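Local coordinates for organic hydroperoxide resistance protein (Legionella pneumophila, PDB 6MJN) that probably reduces organic hydroperoxides through redox-active cysteines, protecting the bacterium against peroxide stress, at residues T15-H20 and G25-T30; N52-F57 and F99-A104; E66-H71 and H125-Y130; A119-A124 and L142-K147. All coordinates share one frame; numbering follows the deposited sequence. Where two conformers were deposited one is given.

Interaction 1. Residues T15-H20 and G25-T30; sequences TIAKAH and GHVETT
Val27 leans on two alanines of the facing strand: its CG2 lies 3.8 Å from Ala19 CB and 4.1 Å from Ala17 CB. With CG1 at chi1 62°, between nitrogen and carbonyl carbon, CG2 falls opposite the nitrogen and over toward 15-20. Farther along the same face, CG2 of Thr29 comes within 3.9 Å of Thr15 OG1. On the face carrying Lys18, His26 NE2 donates to the anti lone pair of Glu28 OE2 at 2.8 Å, the carboxylate oxygen lying 25° out of the ring plane. Asp37 bonds ND1, and carboxylates at both nitrogens fix the rotation of the imidazole and would tend to stabilise its cationic form. At the far end Thr30 N reaches Ile16 O at 2.8 Å. The Thr30 side chain runs alongside that of Ile16, pointing the same way, with OG1 3.4 Å from Ile16 CG2. The outer edge of 15-20 pairs with a strand of the second subunit, so the sheet continues across the interface. The two strands form an antiparallel beta hairpin, in which Lys18 with Glu28 and His20 with His26 are hydrogen-bonded pairs, each exchanging two N-H...O bonds; these backbone bonds fix the register that sets Val27 against the alanines.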
loop_
_atom_site.group_PDB
_atom_site.type_symbol
_atom_site.label_atom_id
_atom_site.label_comp_id
_atom_site.label_asym_id
_atom_site.label_seq_id
_atom_site.Cartn_x
_atom_site.Cartn_y
_atom_site.Cartn_z
ATOM N N THR B 15 10.759 6.445 4.073
ATOM C CA THR B 15 11.181 5.963 2.769
ATOM C C THR B 15 10.521 6.841 1.716
ATOM O O THR B 15 9.439 7.380 1.937
ATOM C CB THR B 15 10.851 4.455 2.584
ATOM O OG1 THR B 15 11.335 3.993 1.316
ATOM C CG2 THR B 15 9.341 4.183 2.661
ATOM N N ILE B 16 11.203 7.029 0.592
ATOM C CA ILE B 16 10.736 7.927 -0.464
ATOM C C ILE B 16 10.670 7.145 -1.767
ATOM O O ILE B 16 11.646 6.479 -2.131
ATOM C CB ILE B 16 11.669 9.146 -0.607
ATOM C CG1 ILE B 16 11.584 10.033 0.644
ATOM C CG2 ILE B 16 11.344 9.959 -1.872
ATOM C CD1 ILE B 16 12.686 11.068 0.710
ATOM N N ALA B 17 9.537 7.243 -2.476
ATOM C CA ALA B 17 9.385 6.635 -3.799
ATOM C C ALA B 17 9.055 7.691 -4.839
ATOM O O ALA B 17 8.370 8.673 -4.543
ATOM C CB ALA B 17 8.281 5.585 -3.828
ATOM N N LYS B 18 9.525 7.476 -6.072
ATOM C CA LYS B 18 9.294 8.417 -7.167
ATOM C C LYS B 18 8.786 7.621 -8.360
ATOM O O LYS B 18 9.401 6.614 -8.741
ATOM C CB LYS B 18 10.560 9.189 -7.523
ATOM C CG LYS B 18 11.095 10.094 -6.408
ATOM C CD LYS B 18 12.338 10.836 -6.861
ATOM C CE LYS B 18 12.728 11.911 -5.858
ATOM N NZ LYS B 18 13.885 12.721 -6.341
ATOM N N ALA B 19 7.615 8.006 -8.872
ATOM C CA ALA B 19 6.979 7.341 -10.002
ATOM C C ALA B 19 6.906 8.302 -11.176
ATOM O O ALA B 19 6.728 9.507 -10.995
ATOM C CB ALA B 19 5.564 6.847 -9.648
ATOM N N HIS B 20 7.046 7.754 -12.389
ATOM C CA HIS B 20 6.968 8.548 -13.607
ATOM C C HIS B 20 6.538 7.638 -14.749
ATOM O O HIS B 20 6.659 6.413 -14.670
ATOM C CB HIS B 20 8.309 9.226 -13.939
ATOM C CG HIS B 20 8.298 10.020 -15.212
ATOM N ND1 HIS B 20 9.003 9.636 -16.334
ATOM C CD2 HIS B 20 7.672 11.175 -15.540
ATOM C CE1 HIS B 20 8.813 10.521 -17.295
ATOM N NE2 HIS B 20 8.015 11.470 -16.837
ATOM N N GLY B 25 4.437 3.099 -16.537
ATOM C CA GLY B 25 5.706 3.701 -16.194
ATOM C C GLY B 25 6.568 2.880 -15.257
ATOM O O GLY B 25 6.735 1.664 -15.432
ATOM N N HIS B 26 7.113 3.555 -14.251
ATOM C CA HIS B 26 8.189 3.025 -13.431
ATOM C C HIS B 26 8.150 3.730 -12.081
ATOM O O HIS B 26 7.814 4.913 -12.004
ATOM C CB HIS B 26 9.539 3.247 -14.122
ATOM C CG HIS B 26 10.679 2.553 -13.456
ATOM N ND1 HIS B 26 11.070 1.275 -13.794
ATOM C CD2 HIS B 26 11.515 2.957 -12.470
ATOM C CE1 HIS B 26 12.096 0.919 -13.043
ATOM N NE2 HIS B 26 12.382 1.920 -12.229
ATOM N N VAL B 27 8.495 3.005 -11.018
ATOM C CA VAL B 27 8.571 3.593 -9.679
ATOM C C VAL B 27 9.748 2.982 -8.928
ATOM O O VAL B 27 9.996 1.772 -9.025
ATOM C CB VAL B 27 7.240 3.405 -8.910
ATOM C CG1 VAL B 27 6.935 1.921 -8.712
ATOM C CG2 VAL B 27 7.258 4.143 -7.577
ATOM N N GLU B 28 10.491 3.823 -8.191
ATOM C CA GLU B 28 11.671 3.375 -7.444
ATOM C C GLU B 28 11.713 4.064 -6.092
ATOM O O GLU B 28 11.331 5.231 -5.971
ATOM C CB GLU B 28 13.013 3.702 -8.147
ATOM C CG GLU B 28 13.280 2.943 -9.435
ATOM C CD GLU B 28 14.673 3.179 -10.049
ATOM O OE1 GLU B 28 15.584 3.745 -9.394
ATOM O OE2 GLU B 28 14.850 2.778 -11.219
ATOM N N THR B 29 12.257 3.368 -5.098
ATOM C CA THR B 29 12.587 4.025 -3.848
ATOM C C THR B 29 13.938 4.691 -3.990
ATOM O O THR B 29 14.787 4.242 -4.762
ATOM C CB THR B 29 12.622 3.055 -2.666
ATOM O OG1 THR B 29 13.491 1.943 -2.956
ATOM C CG2 THR B 29 11.220 2.552 -2.344
ATOM N N THR B 30 14.137 5.758 -3.216
ATOM C CA THR B 30 15.381 6.511 -3.276
ATOM C C THR B 30 16.576 5.651 -2.883
ATOM O O THR B 30 17.674 5.831 -3.427
ATOM C CB THR B 30 15.266 7.754 -2.384
ATOM O OG1 THR B 30 14.275 8.641 -2.936
ATOM C CG2 THR B 30 16.595 8.484 -2.278
#

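Interaction 2. Residues N52-F57 and F99-A104; sequences NPEQLF and FKLGVA
Leu101 and Val103 reach from the strand to Phe57 on the first turn of the long helix 53-76, which packs against the sheet in the alpha+beta fold of the OsmC family. The short axes of 53-57 and 99-104 stay 11.0 Å apart at an angle of 37°, a gap bridged by side chains alone. Leu101 comes first along the strand and splits its two methyls between two partners. CD2 touches Glu54 CG at 4.2 Å, so the aliphatic part of the glutamate does the packing. CD1 sits over the centre of the Phe57 ring, 4.1 Å from its centroid and only 11° off the normal, a CH-pi contact. Gly102 follows, its backbone bonded to Ser90 in strand 82-93. Val103 then meets the same ring at its edge, CG2 lying 4.1 Å from Phe57 CE2, while its backbone pairs with Lys141. Phe57 presents itself this way because CG is anti to the backbone N (chi1 -172°), which lays the ring beneath the Leu101 methyl. The ring also meets Tyr130 of its own chain and, edge-to-face, Tyr130 of the second subunit. The helix start is N-capped: Asn52 OD1 accepts from Gln55 N at 3.0 Å.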
loop_
_atom_site.group_PDB
_atom_site.type_symbol
_atom_site.label_atom_id
_atom_site.label_comp_id
_atom_site.label_asym_id
_atom_site.label_seq_id
_atom_site.Cartn_x
_atom_site.Cartn_y
_atom_site.Cartn_z
ATOM N N ASN B 52 1.298 -3.355 -10.477
ATOM C CA ASN B 52 0.419 -2.190 -10.435
ATOM C C ASN B 52 0.168 -1.827 -8.970
ATOM O O ASN B 52 0.483 -2.614 -8.060
ATOM C CB ASN B 52 -0.906 -2.471 -11.172
ATOM C CG ASN B 52 -1.609 -3.698 -10.637
ATOM O OD1 ASN B 52 -2.032 -3.704 -9.492
ATOM N ND2 ASN B 52 -1.758 -4.735 -11.472
ATOM N N PRO B 53 -0.410 -0.646 -8.700
ATOM C CA PRO B 53 -0.646 -0.256 -7.297
ATOM C C PRO B 53 -1.524 -1.215 -6.494
ATOM O O PRO B 53 -1.338 -1.283 -5.278
ATOM C CB PRO B 53 -1.309 1.125 -7.426
ATOM C CG PRO B 53 -0.743 1.668 -8.714
ATOM C CD PRO B 53 -0.700 0.470 -9.627
ATOM N N GLU B 54 -2.512 -1.893 -7.099
ATOM C CA GLU B 54 -3.325 -2.827 -6.313
ATOM C C GLU B 54 -2.492 -3.993 -5.820
ATOM O O GLU B 54 -2.681 -4.461 -4.684
ATOM C CB GLU B 54 -4.518 -3.351 -7.127
ATOM C CG GLU B 54 -5.608 -2.298 -7.337
ATOM C CD GLU B 54 -5.145 -1.142 -8.199
ATOM O OE1 GLU B 54 -4.472 -1.375 -9.237
ATOM O OE2 GLU B 54 -5.439 0.010 -7.818
ATOM N N GLN B 55 -1.587 -4.499 -6.675
ATOM C CA GLN B 55 -0.695 -5.580 -6.264
ATOM C C GLN B 55 0.247 -5.124 -5.163
ATOM O O GLN B 55 0.532 -5.870 -4.216
ATOM C CB GLN B 55 0.107 -6.086 -7.470
ATOM C CG GLN B 55 -0.750 -6.862 -8.451
ATOM C CD GLN B 55 0.052 -7.693 -9.441
ATOM O OE1 GLN B 55 1.249 -7.462 -9.672
ATOM N NE2 GLN B 55 -0.616 -8.660 -10.044
ATOM N N LEU B 56 0.780 -3.916 -5.299
ATOM C CA LEU B 56 1.672 -3.395 -4.269
ATOM C C LEU B 56 0.960 -3.267 -2.936
ATOM O O LEU B 56 1.544 -3.574 -1.890
ATOM C CB LEU B 56 2.240 -2.052 -4.710
ATOM C CG LEU B 56 3.158 -2.219 -5.913
ATOM C CD1 LEU B 56 3.484 -0.860 -6.502
ATOM C CD2 LEU B 56 4.415 -2.958 -5.466
ATOM N N PHE B 57 -0.321 -2.845 -2.952
ATOM C CA PHE B 57 -1.076 -2.717 -1.712
ATOM C C PHE B 57 -1.379 -4.095 -1.132
ATOM O O PHE B 57 -1.197 -4.325 0.070
ATOM C CB PHE B 57 -2.378 -1.944 -1.966
ATOM C CG PHE B 57 -3.123 -1.613 -0.705
ATOM C CD1 PHE B 57 -2.788 -0.473 0.013
ATOM C CD2 PHE B 57 -4.101 -2.462 -0.220
ATOM C CE1 PHE B 57 -3.450 -0.152 1.192
ATOM C CE2 PHE B 57 -4.760 -2.167 0.960
ATOM C CZ PHE B 57 -4.429 -1.003 1.669
ATOM N N PHE B 99 -12.342 6.005 -7.321
ATOM C CA PHE B 99 -12.071 4.584 -7.187
ATOM C C PHE B 99 -11.888 4.250 -5.717
ATOM O O PHE B 99 -11.465 5.100 -4.931
ATOM C CB PHE B 99 -10.827 4.179 -7.978
ATOM C CG PHE B 99 -10.963 4.406 -9.456
ATOM C CD1 PHE B 99 -11.604 3.472 -10.256
ATOM C CD2 PHE B 99 -10.477 5.568 -10.039
ATOM C CE1 PHE B 99 -11.747 3.689 -11.620
ATOM C CE2 PHE B 99 -10.618 5.786 -11.404
ATOM C CZ PHE B 99 -11.254 4.845 -12.189
ATOM N N LYS B 100 -12.222 3.011 -5.348
ATOM C CA LYS B 100 -12.008 2.550 -3.982
ATOM C C LYS B 100 -11.511 1.112 -3.977
ATOM O O LYS B 100 -11.698 0.354 -4.932
ATOM C CB LYS B 100 -13.292 2.650 -3.129
ATOM C CG LYS B 100 -14.348 1.626 -3.464
ATOM C CD LYS B 100 -15.550 1.740 -2.519
ATOM C CE LYS B 100 -16.721 0.866 -2.977
ATOM N NZ LYS B 100 -17.874 0.906 -2.027
ATOM N N LEU B 101 -10.885 0.744 -2.866
ATOM C CA LEU B 101 -10.380 -0.604 -2.643
ATOM C C LEU B 101 -11.299 -1.371 -1.691
ATOM O O LEU B 101 -11.928 -0.782 -0.804
ATOM C CB LEU B 101 -8.960 -0.555 -2.054
ATOM C CG LEU B 101 -7.883 0.202 -2.851
ATOM C CD1 LEU B 101 -6.568 0.140 -2.091
ATOM C CD2 LEU B 101 -7.736 -0.416 -4.208
ATOM N N GLY B 102 -11.385 -2.690 -1.911
ATOM C CA GLY B 102 -11.891 -3.619 -0.913
ATOM C C GLY B 102 -10.898 -4.732 -0.714
ATOM O O GLY B 102 -10.084 -5.037 -1.594
ATOM N N VAL B 103 -10.930 -5.358 0.474
ATOM C CA VAL B 103 -9.880 -6.292 0.894
ATOM C C VAL B 103 -10.499 -7.485 1.613
ATOM O O VAL B 103 -11.387 -7.322 2.459
ATOM C CB VAL B 103 -8.846 -5.619 1.836
ATOM C CG1 VAL B 103 -7.714 -6.605 2.222
ATOM C CG2 VAL B 103 -8.270 -4.345 1.235
ATOM N N ALA B 104 -10.014 -8.689 1.285
ATOM C CA ALA B 104 -10.260 -9.892 2.071
ATOM C C ALA B 104 -8.912 -10.440 2.509
ATOM O O ALA B 104 -8.002 -10.570 1.686
ATOM C CB ALA B 104 -11.041 -10.948 1.273
#

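Interaction 3. Residues E66-H71 and H125-Y130; sequences ESAIRH and HEVCPY
Ala68 brings its methyl against the turn that leads into helix 129-134, with CB 3.9 Å from Cys128 CB and 4.1 Å from Val127 CG1. The same Val127 methyl approaches the His71 ring obliquely, 4.3 Å from CD2, so one branch of the valine touches residues on two successive turns of helix 53-76. The two contacts of Ala68 are apolar, and its small side chain lets the backbones come close, its CA being 5.4 Å from that of Cys128. In Cys128 the sulfur stands trans to the backbone nitrogen (chi1 170°), where SG caps a backbone N-H of the helix that follows. Cys128 also packs on Cys64, which lies one turn before Ala68; the pairing is consistent with the two redox cysteines of Ohr and OsmC proteins, one on the long central helix and the other at the N-terminus of a short one. Farther round the long helix, Arg70 holds Glu66 side-on in a salt bridge. NE and NH2 both donate to the single oxygen OE2, at 3.0 Å and 2.9 Å respectively, with the acceptor almost in the guanidinium plane. Glu66 OE2 accepts in addition from Gly22 N of the second subunit. Ile69 packs on Leu120 and Val121 of helix 114-125, and Tyr130 OH bonds Pro53 O of the second subunit.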
loop_
_atom_site.group_PDB
_atom_site.type_symbol
_atom_site.label_atom_id
_atom_site.label_comp_id
_atom_site.label_asym_id
_atom_site.label_seq_id
_atom_site.Cartn_x
_atom_site.Cartn_y
_atom_site.Cartn_z
ATOM N N GLU B 66 0.880 -10.315 8.431
ATOM C CA GLU B 66 1.632 -11.461 8.937
ATOM C C GLU B 66 2.544 -11.045 10.087
ATOM O O GLU B 66 2.636 -11.740 11.108
ATOM C CB GLU B 66 2.455 -12.101 7.821
ATOM C CG GLU B 66 3.145 -13.389 8.294
ATOM C CD GLU B 66 4.293 -13.823 7.404
ATOM O OE1 GLU B 66 4.369 -13.350 6.252
ATOM O OE2 GLU B 66 5.119 -14.642 7.860
ATOM N N SER B 67 3.217 -9.902 9.946
ATOM C CA SER B 67 4.084 -9.411 11.008
ATOM C C SER B 67 3.297 -9.096 12.274
ATOM O O SER B 67 3.778 -9.341 13.385
ATOM C CB SER B 67 4.839 -8.171 10.526
ATOM O OG SER B 67 5.681 -7.673 11.540
ATOM N N ALA B 68 2.092 -8.540 12.134
ATOM C CA ALA B 68 1.302 -8.201 13.317
ATOM C C ALA B 68 0.818 -9.449 14.052
ATOM O O ALA B 68 0.739 -9.455 15.289
ATOM C CB ALA B 68 0.115 -7.324 12.926
ATOM N N ILE B 69 0.464 -10.500 13.306
ATOM C CA ILE B 69 0.171 -11.796 13.921
ATOM C C ILE B 69 1.372 -12.290 14.718
ATOM O O ILE B 69 1.248 -12.705 15.878
ATOM C CB ILE B 69 -0.242 -12.825 12.852
ATOM C CG1 ILE B 69 -1.574 -12.433 12.206
ATOM C CG2 ILE B 69 -0.306 -14.228 13.480
ATOM C CD1 ILE B 69 -2.028 -13.407 11.067
ATOM N N ARG B 70 2.554 -12.291 14.094
ATOM C CA ARG B 70 3.739 -12.765 14.800
ATOM C C ARG B 70 4.023 -11.908 16.029
ATOM O O ARG B 70 4.433 -12.428 17.073
ATOM C CB ARG B 70 4.946 -12.796 13.858
ATOM C CG ARG B 70 4.802 -13.803 12.731
ATOM C CD ARG B 70 6.072 -13.961 11.914
ATOM N NE ARG B 70 5.868 -14.812 10.743
ATOM C CZ ARG B 70 6.096 -16.126 10.714
ATOM N NH1 ARG B 70 6.544 -16.757 11.795
ATOM N NH2 ARG B 70 5.877 -16.811 9.595
ATOM N N HIS B 71 3.773 -10.597 15.939
ATOM C CA HIS B 71 4.068 -9.712 17.066
ATOM C C HIS B 71 3.127 -9.976 18.241
ATOM O O HIS B 71 3.569 -10.099 19.390
ATOM C CB HIS B 71 3.979 -8.249 16.614
ATOM C CG HIS B 71 4.037 -7.265 17.743
ATOM N ND1 HIS B 71 5.221 -6.883 18.337
ATOM C CD2 HIS B 71 3.058 -6.589 18.392
ATOM C CE1 HIS B 71 4.970 -6.015 19.302
ATOM N NE2 HIS B 71 3.665 -5.825 19.360
ATOM N N HIS B 125 -5.301 -7.538 13.772
ATOM C CA HIS B 125 -6.009 -6.530 12.977
ATOM C C HIS B 125 -6.035 -5.168 13.670
ATOM O O HIS B 125 -6.134 -4.134 12.999
ATOM C CB HIS B 125 -7.433 -7.044 12.697
ATOM C CG HIS B 125 -8.210 -6.272 11.671
ATOM N ND1 HIS B 125 -7.670 -5.832 10.480
ATOM C CD2 HIS B 125 -9.518 -5.917 11.641
ATOM C CE1 HIS B 125 -8.604 -5.227 9.771
ATOM N NE2 HIS B 125 -9.734 -5.255 10.456
ATOM N N GLU B 126 -5.949 -5.137 15.003
ATOM C CA GLU B 126 -5.921 -3.865 15.713
ATOM C C GLU B 126 -4.536 -3.238 15.775
ATOM O O GLU B 126 -4.427 -2.068 16.158
ATOM C CB GLU B 126 -6.444 -4.051 17.142
ATOM C CG GLU B 126 -7.724 -4.861 17.250
ATOM C CD GLU B 126 -8.222 -4.976 18.681
ATOM O OE1 GLU B 126 -8.125 -3.982 19.434
ATOM O OE2 GLU B 126 -8.708 -6.063 19.056
ATOM N N VAL B 127 -3.488 -3.983 15.427
ATOM C CA VAL B 127 -2.113 -3.524 15.566
ATOM C C VAL B 127 -1.462 -3.211 14.221
ATOM O O VAL B 127 -0.575 -2.352 14.157
ATOM C CB VAL B 127 -1.295 -4.587 16.343
ATOM C CG1 VAL B 127 0.190 -4.574 15.960
ATOM C CG2 VAL B 127 -1.465 -4.384 17.822
ATOM N N CYS B 128 -1.906 -3.848 13.150
ATOM C CA CYS B 128 -1.287 -3.683 11.846
ATOM C C CYS B 128 -1.459 -2.245 11.351
ATOM O O CYS B 128 -2.585 -1.730 11.344
ATOM C CB CYS B 128 -1.952 -4.681 10.893
ATOM S SG CYS B 128 -1.593 -4.496 9.214
ATOM N N PRO B 129 -0.380 -1.555 10.958
ATOM C CA PRO B 129 -0.533 -0.156 10.509
ATOM C C PRO B 129 -1.359 0.009 9.249
ATOM O O PRO B 129 -2.009 1.052 9.086
ATOM C CB PRO B 129 0.915 0.302 10.287
ATOM C CG PRO B 129 1.698 -0.514 11.265
ATOM C CD PRO B 129 1.023 -1.877 11.274
ATOM N N TYR B 130 -1.345 -0.964 8.331
ATOM C CA TYR B 130 -2.271 -0.896 7.199
ATOM C C TYR B 130 -3.718 -0.950 7.673
ATOM O O TYR B 130 -4.573 -0.216 7.166
ATOM C CB TYR B 130 -2.037 -2.044 6.229
ATOM C CG TYR B 130 -0.941 -1.878 5.184
ATOM C CD1 TYR B 130 0.372 -1.592 5.545
ATOM C CD2 TYR B 130 -1.234 -2.072 3.837
ATOM C CE1 TYR B 130 1.375 -1.484 4.577
ATOM C CE2 TYR B 130 -0.254 -1.964 2.866
ATOM C CZ TYR B 130 1.051 -1.675 3.248
ATOM O OH TYR B 130 2.009 -1.583 2.274
#

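Interaction 4. Residues A119-A124 and L142-K147; sequences ALVAKA and LSVSVK
Val121 spreads its two methyls over the strand, one toward Leu142 and one toward Val144. CG1 stands 4.0 Å from Leu142 CD1, and CG2 stands 4.0 Å from Val144 CG2. In both pairs the side chains lie alongside and run antiparallel to one another, the valine coming down from the helix as the strand residues rise to meet it. A chi1 of 162° turns Val121 CG1 to the far side from its own N and sets CG2 opposite the carbonyl carbon, so the fork opens along the strand. From the strand, Leu142 brings a single methyl, CD1, up to the helix. Val144 was modelled in two conformers; in the one described, CG2 is the methyl that touches, and this half of the contact holds for that conformer. Between them, Ser143, turned the other way, has its OG hydrogen-bonded to His106 ND1 in the neighbouring strand. The pieces belong to a beta-alpha-beta crossover: strand 99-110 and strand 140-146 run parallel as neighbours, with helices 114-125 and 129-134 in the connection. Val121 accordingly packs on Ala107 and Ile109 as well, Val144 also touches Ala117 and Glu118, and Leu120 of the same helix turns to Ile69 and Val72 of helix 53-76.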
loop_
_atom_site.group_PDB
_atom_site.type_symbol
_atom_site.label_atom_id
_atom_site.label_comp_id
_atom_site.label_asym_id
_atom_site.label_seq_id
_atom_site.Cartn_x
_atom_site.Cartn_y
_atom_site.Cartn_z
ATOM N N ALA B 119 -9.040 -15.516 17.604
ATOM C CA ALA B 119 -8.783 -14.424 18.543
ATOM C C ALA B 119 -7.448 -13.741 18.258
ATOM O O ALA B 119 -7.317 -12.518 18.417
ATOM C CB ALA B 119 -8.822 -14.953 19.978
ATOM N N LEU B 120 -6.434 -14.515 17.869
ATOM C CA LEU B 120 -5.130 -13.930 17.585
ATOM C C LEU B 120 -5.198 -13.012 16.372
ATOM O O LEU B 120 -4.653 -11.898 16.393
ATOM C CB LEU B 120 -4.108 -15.051 17.375
ATOM C CG LEU B 120 -2.757 -14.742 16.732
ATOM C CD1 LEU B 120 -2.011 -13.642 17.470
ATOM C CD2 LEU B 120 -1.933 -16.012 16.724
ATOM N N VAL B 121 -5.864 -13.465 15.309
ATOM C CA VAL B 121 -6.013 -12.652 14.106
ATOM C C VAL B 121 -6.775 -11.373 14.417
ATOM O O VAL B 121 -6.424 -10.292 13.924
ATOM C CB VAL B 121 -6.688 -13.492 13.002
ATOM C CG1 VAL B 121 -7.281 -12.601 11.890
ATOM C CG2 VAL B 121 -5.679 -14.502 12.464
ATOM N N ALA B 122 -7.813 -11.462 15.257
ATOM C CA ALA B 122 -8.565 -10.262 15.615
ATOM C C ALA B 122 -7.674 -9.232 16.300
ATOM O O ALA B 122 -7.794 -8.029 16.040
ATOM C CB ALA B 122 -9.748 -10.619 16.515
ATOM N N LYS B 123 -6.794 -9.685 17.199
ATOM C CA LYS B 123 -5.888 -8.764 17.879
ATOM C C LYS B 123 -4.874 -8.175 16.912
ATOM O O LYS B 123 -4.538 -6.986 17.008
ATOM C CB LYS B 123 -5.164 -9.480 19.019
ATOM C CG LYS B 123 -6.041 -9.879 20.181
ATOM C CD LYS B 123 -5.177 -10.417 21.319
ATOM C CE LYS B 123 -5.996 -11.140 22.380
ATOM N NZ LYS B 123 -6.509 -12.429 21.864
ATOM N N ALA B 124 -4.367 -8.993 15.982
ATOM C CA ALA B 124 -3.414 -8.495 14.999
ATOM C C ALA B 124 -4.027 -7.386 14.153
ATOM O O ALA B 124 -3.362 -6.394 13.853
ATOM C CB ALA B 124 -2.918 -9.642 14.119
ATOM N N LEU B 142 -12.052 -10.803 7.159
ATOM C CA LEU B 142 -11.004 -11.655 7.718
ATOM C C LEU B 142 -11.463 -13.104 7.793
ATOM O O LEU B 142 -12.586 -13.389 8.216
ATOM C CB LEU B 142 -10.615 -11.234 9.142
ATOM C CG LEU B 142 -10.231 -9.815 9.516
ATOM C CD1 LEU B 142 -10.025 -9.766 11.033
ATOM C CD2 LEU B 142 -8.981 -9.393 8.786
ATOM N N SER B 143 -10.578 -14.023 7.426
ATOM C CA SER B 143 -10.841 -15.434 7.672
ATOM C C SER B 143 -9.548 -16.074 8.136
ATOM O O SER B 143 -8.448 -15.560 7.888
ATOM C CB SER B 143 -11.389 -16.143 6.435
ATOM O OG SER B 143 -10.450 -16.125 5.371
ATOM N N VAL B 144 -9.665 -17.200 8.830
ATOM C CA VAL B 144 -8.477 -17.866 9.330
ATOM C C VAL B 144 -8.677 -19.370 9.250
ATOM O O VAL B 144 -9.773 -19.892 9.477
ATOM C CB VAL B 144 -8.133 -17.405 10.761
ATOM C CG1 VAL B 144 -9.310 -17.597 11.651
ATOM C CG2 VAL B 144 -6.915 -18.147 11.297
ATOM N N SER B 145 -7.610 -20.056 8.859
ATOM C CA SER B 145 -7.588 -21.509 8.807
ATOM C C SER B 145 -6.421 -21.986 9.652
ATOM O O SER B 145 -5.405 -21.288 9.780
ATOM C CB SER B 145 -7.433 -22.011 7.373
ATOM O OG SER B 145 -8.538 -21.606 6.588
ATOM N N VAL B 146 -6.574 -23.159 10.259
ATOM C CA VAL B 146 -5.491 -23.734 11.032
ATOM C C VAL B 146 -5.132 -25.069 10.394
ATOM O O VAL B 146 -5.897 -25.638 9.613
ATOM C CB VAL B 146 -5.841 -23.894 12.532
ATOM C CG1 VAL B 146 -6.040 -22.513 13.163
ATOM C CG2 VAL B 146 -7.090 -24.736 12.713
ATOM N N LYS B 147 -3.939 -25.550 10.712
ATOM C CA LYS B 147 -3.458 -26.800 10.138
ATOM C C LYS B 147 -2.292 -27.333 10.957
ATOM O O LYS B 147 -1.969 -26.776 12.006
ATOM C CB LYS B 147 -3.047 -26.613 8.678
ATOM O OXT LYS B 147 -1.660 -28.327 10.596
#

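Interaction 2 is fully buried, whereas the other three are partly buried. Interactions 2 and 3 share helix 53-76 and touch where Tyr130 meets Phe57. Interactions 3 and 4 lie close, centres about 11 Å apart, with Ala68 and Ile69 against Ala124. Interactions 2 and 4 reach adjacent strands of one sheet. Interaction 1 stands apart, its centre about 34 Å from that of interaction 4 and across the chain's centre; its strands are joined by backbone hydrogen bonds, while the other three meet mainly through apolar side-chain groups without a hydrogen bond across them. Interactions 1, 2 and 3 touch the second subunit; interaction 4 does not.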